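Local atomic coordinates of alpha-catenin-like protein hmp-1 (PDB entry 5XA5), a protein that binds beta-catenin, cadherin and actin filaments at cell junctions and is required for cell migration and shape changes during body enclosure and elongation. Residues I149-M163 with L175-T189. Numbering follows the deposited sequence.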
loop_
_atom_site.group_PDB
_atom_site.type_symbol
_atom_site.label_atom_id
_atom_site.label_comp_id
_atom_site.label_asym_id
_atom_site.label_seq_id
_atom_site.Cartn_x
_atom_site.Cartn_y
_atom_site.Cartn_z
ATOM N N ILE A 149 7.178 -3.424 3.756
ATOM C CA ILE A 149 8.329 -2.616 4.112
ATOM C C ILE A 149 8.813 -2.996 5.507
ATOM O O ILE A 149 10.017 -3.132 5.737
ATOM C CB ILE A 149 8.016 -1.122 4.074
ATOM C CG1 ILE A 149 7.469 -0.755 2.703
ATOM C CG2 ILE A 149 9.283 -0.325 4.338
ATOM C CD1 ILE A 149 7.164 0.706 2.551
ATOM N N VAL A 150 7.870 -3.168 6.429
ATOM C CA VAL A 150 8.226 -3.526 7.811
ATOM C C VAL A 150 8.952 -4.870 7.844
ATOM O O VAL A 150 9.893 -5.066 8.630
ATOM C CB VAL A 150 6.970 -3.549 8.724
ATOM C CG1 VAL A 150 7.294 -4.145 10.080
ATOM C CG2 VAL A 150 6.412 -2.126 8.876
ATOM N N ASP A 151 8.543 -5.789 6.977
ATOM C CA ASP A 151 9.198 -7.096 6.881
ATOM C C ASP A 151 10.662 -6.930 6.454
ATOM O O ASP A 151 11.551 -7.649 6.939
ATOM C CB ASP A 151 8.431 -7.992 5.895
ATOM C CG ASP A 151 8.891 -9.434 5.928
ATOM O OD1 ASP A 151 9.662 -9.834 5.029
ATOM O OD2 ASP A 151 8.471 -10.170 6.847
ATOM N N LYS A 152 10.915 -5.955 5.581
ATOM C CA LYS A 152 12.279 -5.660 5.134
ATOM C C LYS A 152 13.117 -5.065 6.270
ATOM O O LYS A 152 14.292 -5.419 6.432
ATOM C CB LYS A 152 12.273 -4.700 3.940
ATOM C CG LYS A 152 13.634 -4.489 3.335
ATOM C CD LYS A 152 14.121 -5.788 2.709
ATOM C CE LYS A 152 15.418 -5.595 1.945
ATOM N NZ LYS A 152 15.591 -6.667 0.915
ATOM N N VAL A 153 12.514 -4.173 7.058
ATOM C CA VAL A 153 13.164 -3.669 8.280
ATOM C C VAL A 153 13.543 -4.818 9.211
ATOM O O VAL A 153 14.642 -4.829 9.780
ATOM C CB VAL A 153 12.241 -2.687 9.037
ATOM C CG1 VAL A 153 12.877 -2.202 10.365
ATOM C CG2 VAL A 153 11.900 -1.515 8.147
ATOM N N ASP A 154 12.645 -5.785 9.376
ATOM C CA ASP A 154 12.911 -6.929 10.243
ATOM C C ASP A 154 14.081 -7.767 9.734
ATOM O O ASP A 154 14.846 -8.341 10.508
ATOM C CB ASP A 154 11.675 -7.831 10.339
ATOM C CG ASP A 154 10.518 -7.179 11.068
ATOM O OD1 ASP A 154 10.746 -6.250 11.871
ATOM O OD2 ASP A 154 9.368 -7.614 10.843
ATOM N N GLU A 155 14.179 -7.874 8.413
ATOM C CA GLU A 155 15.260 -8.638 7.803
ATOM C C GLU A 155 16.595 -7.954 8.098
ATOM O O GLU A 155 17.564 -8.617 8.462
ATOM C CB GLU A 155 15.035 -8.756 6.285
ATOM C CG GLU A 155 16.068 -9.604 5.562
ATOM C CD GLU A 155 15.873 -9.571 4.055
ATOM O OE1 GLU A 155 15.771 -8.460 3.497
ATOM O OE2 GLU A 155 15.813 -10.651 3.432
ATOM N N VAL A 156 16.635 -6.632 7.937
ATOM C CA VAL A 156 17.838 -5.852 8.270
ATOM C C VAL A 156 18.161 -6.027 9.753
ATOM O O VAL A 156 19.310 -6.238 10.145
ATOM C CB VAL A 156 17.657 -4.371 7.939
ATOM C CG1 VAL A 156 18.782 -3.525 8.518
ATOM C CG2 VAL A 156 17.598 -4.206 6.431
ATOM N N ARG A 157 17.135 -5.972 10.594
ATOM C CA ARG A 157 17.347 -6.121 12.033
ATOM C C ARG A 157 17.992 -7.463 12.378
ATOM O O ARG A 157 18.896 -7.528 13.209
ATOM C CB ARG A 157 16.012 -5.962 12.769
ATOM C CG ARG A 157 16.073 -6.085 14.275
ATOM C CD ARG A 157 14.657 -6.054 14.849
ATOM N NE ARG A 157 14.111 -4.689 14.853
ATOM C CZ ARG A 157 13.052 -4.275 14.167
ATOM N NH1 ARG A 157 12.366 -5.105 13.384
ATOM N NH2 ARG A 157 12.677 -3.011 14.275
ATOM N N GLU A 158 17.539 -8.537 11.732
ATOM C CA GLU A 158 18.076 -9.865 12.027
ATOM C C GLU A 158 19.500 -10.041 11.512
ATOM O O GLU A 158 20.351 -10.649 12.175
ATOM C CB GLU A 158 17.151 -10.944 11.446
ATOM C CG GLU A 158 17.702 -12.358 11.538
ATOM C CD GLU A 158 18.010 -12.812 12.988
ATOM O OE1 GLU A 158 17.394 -12.253 13.923
ATOM O OE2 GLU A 158 18.818 -13.750 13.189
ATOM N N THR A 159 19.767 -9.529 10.321
ATOM C CA THR A 159 21.128 -9.587 9.817
ATOM C C THR A 159 22.079 -8.819 10.729
ATOM O O THR A 159 23.165 -9.316 11.045
ATOM C CB THR A 159 21.193 -9.056 8.373
ATOM O OG1 THR A 159 20.307 -9.835 7.557
ATOM C CG2 THR A 159 22.615 -9.182 7.828
ATOM N N ALA A 160 21.664 -7.637 11.184
ATOM C CA ALA A 160 22.475 -6.867 12.135
ATOM C C ALA A 160 22.656 -7.621 13.437
ATOM O O ALA A 160 23.731 -7.576 14.050
ATOM C CB ALA A 160 21.856 -5.519 12.403
ATOM N N HIS A 161 21.593 -8.285 13.897
ATOM C CA HIS A 161 21.680 -9.100 15.099
ATOM C C HIS A 161 22.779 -10.149 14.953
ATOM O O HIS A 161 23.624 -10.328 15.851
ATOM C CB HIS A 161 20.330 -9.788 15.375
ATOM C CG HIS A 161 20.289 -10.573 16.660
ATOM N ND1 HIS A 161 19.650 -10.115 17.778
ATOM C CD2 HIS A 161 20.822 -11.782 16.983
ATOM C CE1 HIS A 161 19.780 -11.010 18.758
ATOM N NE2 HIS A 161 20.496 -12.011 18.303
ATOM N N GLN A 162 22.756 -10.847 13.817
ATOM C CA GLN A 162 23.726 -11.899 13.575
ATOM C C GLN A 162 25.128 -11.321 13.480
ATOM O O GLN A 162 26.084 -11.954 13.946
ATOM C CB GLN A 162 23.364 -12.673 12.300
ATOM C CG GLN A 162 22.169 -13.573 12.499
ATOM C CD GLN A 162 21.737 -14.251 11.217
ATOM O OE1 GLN A 162 22.574 -14.634 10.406
ATOM N NE2 GLN A 162 20.431 -14.449 11.054
ATOM N N MET A 163 25.245 -10.115 12.908
ATOM C CA MET A 163 26.557 -9.498 12.778
ATOM C C MET A 163 27.154 -9.198 14.153
ATOM O O MET A 163 28.345 -9.474 14.405
ATOM C CB MET A 163 26.476 -8.229 11.918
ATOM C CG MET A 163 27.846 -7.701 11.538
ATOM S SD MET A 163 27.801 -6.315 10.385
ATOM C CE MET A 163 27.209 -5.000 11.453
ATOM N N LEU A 175 28.420 -11.185 6.792
ATOM C CA LEU A 175 27.138 -10.632 7.204
ATOM C C LEU A 175 27.026 -9.163 6.800
ATOM O O LEU A 175 25.959 -8.733 6.403
ATOM C CB LEU A 175 26.931 -10.797 8.713
ATOM C CG LEU A 175 26.657 -12.255 9.099
ATOM C CD1 LEU A 175 26.855 -12.417 10.602
ATOM C CD2 LEU A 175 25.243 -12.655 8.702
ATOM N N TYR A 176 28.116 -8.401 6.858
ATOM C CA TYR A 176 27.991 -7.009 6.457
ATOM C C TYR A 176 27.802 -6.939 4.942
ATOM O O TYR A 176 27.078 -6.073 4.461
ATOM C CB TYR A 176 29.186 -6.146 6.904
ATOM C CG TYR A 176 28.915 -4.665 6.662
ATOM C CD1 TYR A 176 27.788 -4.061 7.210
ATOM C CD2 TYR A 176 29.776 -3.879 5.893
ATOM C CE1 TYR A 176 27.505 -2.724 6.989
ATOM C CE2 TYR A 176 29.504 -2.516 5.676
ATOM C CZ TYR A 176 28.367 -1.956 6.231
ATOM O OH TYR A 176 28.068 -0.619 6.021
ATOM N N ASN A 177 28.399 -7.859 4.186
ATOM C CA ASN A 177 28.106 -7.884 2.746
ATOM C C ASN A 177 26.600 -8.038 2.471
ATOM O O ASN A 177 26.052 -7.400 1.576
ATOM C CB ASN A 177 28.880 -9.007 2.062
ATOM C CG ASN A 177 30.255 -8.565 1.608
ATOM O OD1 ASN A 177 30.530 -7.367 1.496
ATOM N ND2 ASN A 177 31.133 -9.532 1.356
ATOM N N LEU A 178 25.933 -8.870 3.258
ATOM C CA LEU A 178 24.490 -9.058 3.124
ATOM C C LEU A 178 23.766 -7.793 3.563
ATOM O O LEU A 178 22.870 -7.319 2.886
ATOM C CB LEU A 178 24.001 -10.264 3.945
ATOM C CG LEU A 178 24.368 -11.667 3.445
ATOM C CD1 LEU A 178 24.033 -12.738 4.498
ATOM C CD2 LEU A 178 23.674 -11.980 2.132
ATOM N N LEU A 179 24.179 -7.238 4.694
ATOM C CA LEU A 179 23.537 -6.055 5.231
ATOM C C LEU A 179 23.602 -4.868 4.265
ATOM O O LEU A 179 22.648 -4.107 4.157
ATOM C CB LEU A 179 24.193 -5.680 6.569
ATOM C CG LEU A 179 23.387 -4.765 7.468
ATOM C CD1 LEU A 179 22.111 -5.454 7.945
ATOM C CD2 LEU A 179 24.209 -4.298 8.677
ATOM N N ILE A 180 24.723 -4.719 3.557
ATOM C CA ILE A 180 24.885 -3.611 2.617
ATOM C C ILE A 180 23.754 -3.646 1.626
ATOM O O ILE A 180 23.095 -2.622 1.401
ATOM C CB ILE A 180 26.232 -3.665 1.876
ATOM C CG1 ILE A 180 27.355 -3.269 2.845
ATOM C CG2 ILE A 180 26.246 -2.725 0.651
ATOM C CD1 ILE A 180 28.727 -3.643 2.357
ATOM N N SER A 181 23.513 -4.825 1.059
ATOM C CA SER A 181 22.490 -4.941 0.021
ATOM C C SER A 181 21.095 -4.775 0.599
ATOM O O SER A 181 20.256 -4.114 -0.015
ATOM C CB SER A 181 22.619 -6.280 -0.714
ATOM O OG SER A 181 23.790 -6.253 -1.512
ATOM N N GLN A 182 20.852 -5.344 1.768
ATOM C CA GLN A 182 19.523 -5.245 2.358
ATOM C C GLN A 182 19.178 -3.800 2.691
ATOM O O GLN A 182 18.040 -3.357 2.504
ATOM C CB GLN A 182 19.428 -6.138 3.594
ATOM C CG GLN A 182 19.461 -7.602 3.232
ATOM C CD GLN A 182 19.561 -8.500 4.435
ATOM O OE1 GLN A 182 19.735 -8.029 5.549
ATOM N NE2 GLN A 182 19.410 -9.803 4.217
ATOM N N ILE A 183 20.163 -3.064 3.190
ATOM C CA ILE A 183 19.928 -1.666 3.550
ATOM C C ILE A 183 19.753 -0.810 2.298
ATOM O O ILE A 183 18.933 0.107 2.296
ATOM C CB ILE A 183 21.068 -1.130 4.415
ATOM C CG1 ILE A 183 20.970 -1.761 5.806
ATOM C CG2 ILE A 183 21.010 0.387 4.529
ATOM C CD1 ILE A 183 22.051 -1.342 6.766
ATOM N N GLU A 184 20.500 -1.114 1.235
ATOM C CA GLU A 184 20.298 -0.398 -0.021
ATOM C C GLU A 184 18.884 -0.600 -0.580
ATOM O O GLU A 184 18.266 0.364 -1.033
ATOM C CB GLU A 184 21.335 -0.826 -1.062
ATOM C CG GLU A 184 22.729 -0.266 -0.833
ATOM C CD GLU A 184 22.860 1.208 -1.184
ATOM O OE1 GLU A 184 21.959 1.766 -1.852
ATOM O OE2 GLU A 184 23.889 1.804 -0.802
ATOM N N GLU A 185 18.394 -1.839 -0.534
ATOM C CA GLU A 185 17.030 -2.181 -0.950
ATOM C C GLU A 185 15.999 -1.438 -0.104
ATOM O O GLU A 185 15.044 -0.851 -0.619
ATOM C CB GLU A 185 16.801 -3.693 -0.833
ATOM C CG GLU A 185 16.915 -4.494 -2.111
ATOM C CD GLU A 185 17.365 -5.931 -1.866
ATOM O OE1 GLU A 185 17.520 -6.324 -0.686
ATOM O OE2 GLU A 185 17.560 -6.674 -2.853
ATOM N N LEU A 186 16.193 -1.471 1.210
ATOM C CA LEU A 186 15.270 -0.815 2.129
ATOM C C LEU A 186 15.277 0.682 1.899
ATOM O O LEU A 186 14.235 1.324 1.930
ATOM C CB LEU A 186 15.643 -1.127 3.577
ATOM C CG LEU A 186 14.786 -0.538 4.696
ATOM C CD1 LEU A 186 13.339 -1.051 4.645
ATOM C CD2 LEU A 186 15.399 -0.810 6.070
ATOM N N ASP A 187 16.464 1.233 1.670
ATOM C CA ASP A 187 16.612 2.674 1.483
ATOM C C ASP A 187 15.771 3.165 0.310
ATOM O O ASP A 187 15.105 4.195 0.412
ATOM C CB ASP A 187 18.087 3.024 1.266
ATOM C CG ASP A 187 18.342 4.509 1.275
ATOM O OD1 ASP A 187 18.649 5.048 2.359
ATOM O OD2 ASP A 187 18.234 5.140 0.202
ATOM N N ILE A 188 15.782 2.420 -0.791
ATOM C CA ILE A 188 14.988 2.787 -1.963
ATOM C C ILE A 188 13.499 2.826 -1.642
ATOM O O ILE A 188 12.817 3.799 -1.962
ATOM C CB ILE A 188 15.209 1.809 -3.134
ATOM C CG1 ILE A 188 16.660 1.864 -3.605
ATOM C CG2 ILE A 188 14.259 2.124 -4.289
ATOM C CD1 ILE A 188 17.071 0.690 -4.463
ATOM N N THR A 189 12.989 1.785 -0.984
ATOM C CA THR A 189 11.560 1.689 -0.717
ATOM C C THR A 189 11.132 2.728 0.316
ATOM O O THR A 189 10.038 3.298 0.234
ATOM C CB THR A 189 11.166 0.283 -0.234
ATOM O OG1 THR A 189 11.607 0.100 1.110
ATOM C CG2 THR A 189 11.800 -0.773 -1.118
HETATM O O HOH W 1 18.286 -12.512 4.986
#
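Gln182 fits as a knob among Lys152, Glu155, Val156 and Thr159, its amide stacked on the Glu155 carboxylate with the two planes 6° apart and Glu155 CD 3.5 Å from Gln182 NE2. Beside this stack, Thr159 OG1 comes within 2.8 Å of Gln182 OE1, while a water joins Gln182 NE2 weakly to Glu155 OE2. Lys152 CG, anti to the backbone N (chi1 -173°), lies 3.7 Å from Leu186 CD1; a bend at chi2 then sends NZ to a salt bridge with Glu185 OE1, met from above the carboxylate plane, though its short length is doubtful. A second salt bridge, to Glu155 OE1, whose hydrogen bond is weak, completes a network. Leu186 fills a hole formed by Ile149, Lys152, Val153 and Val156. Leu179 does the same among Val156, Thr159, Ala160 and Met163, its CD1 3.6 Å from Val156 O. At the far end Met163 SD meets the Tyr176 ring obliquely, 5.0 Å from its centroid. The parent helices 117-165 and 169-196, antiparallel here at 160°, pack with 200-229 and 234-258 as a four-helix bundle in the N-terminal part of hmp-1, a vinculin/alpha-catenin family protein. Val156, Leu179 and Leu186 are thus apolar knobs, Thr159 and Gln182 continue the packing with polar groups, and the lysine probably offsets repulsion between Glu155 and Glu185.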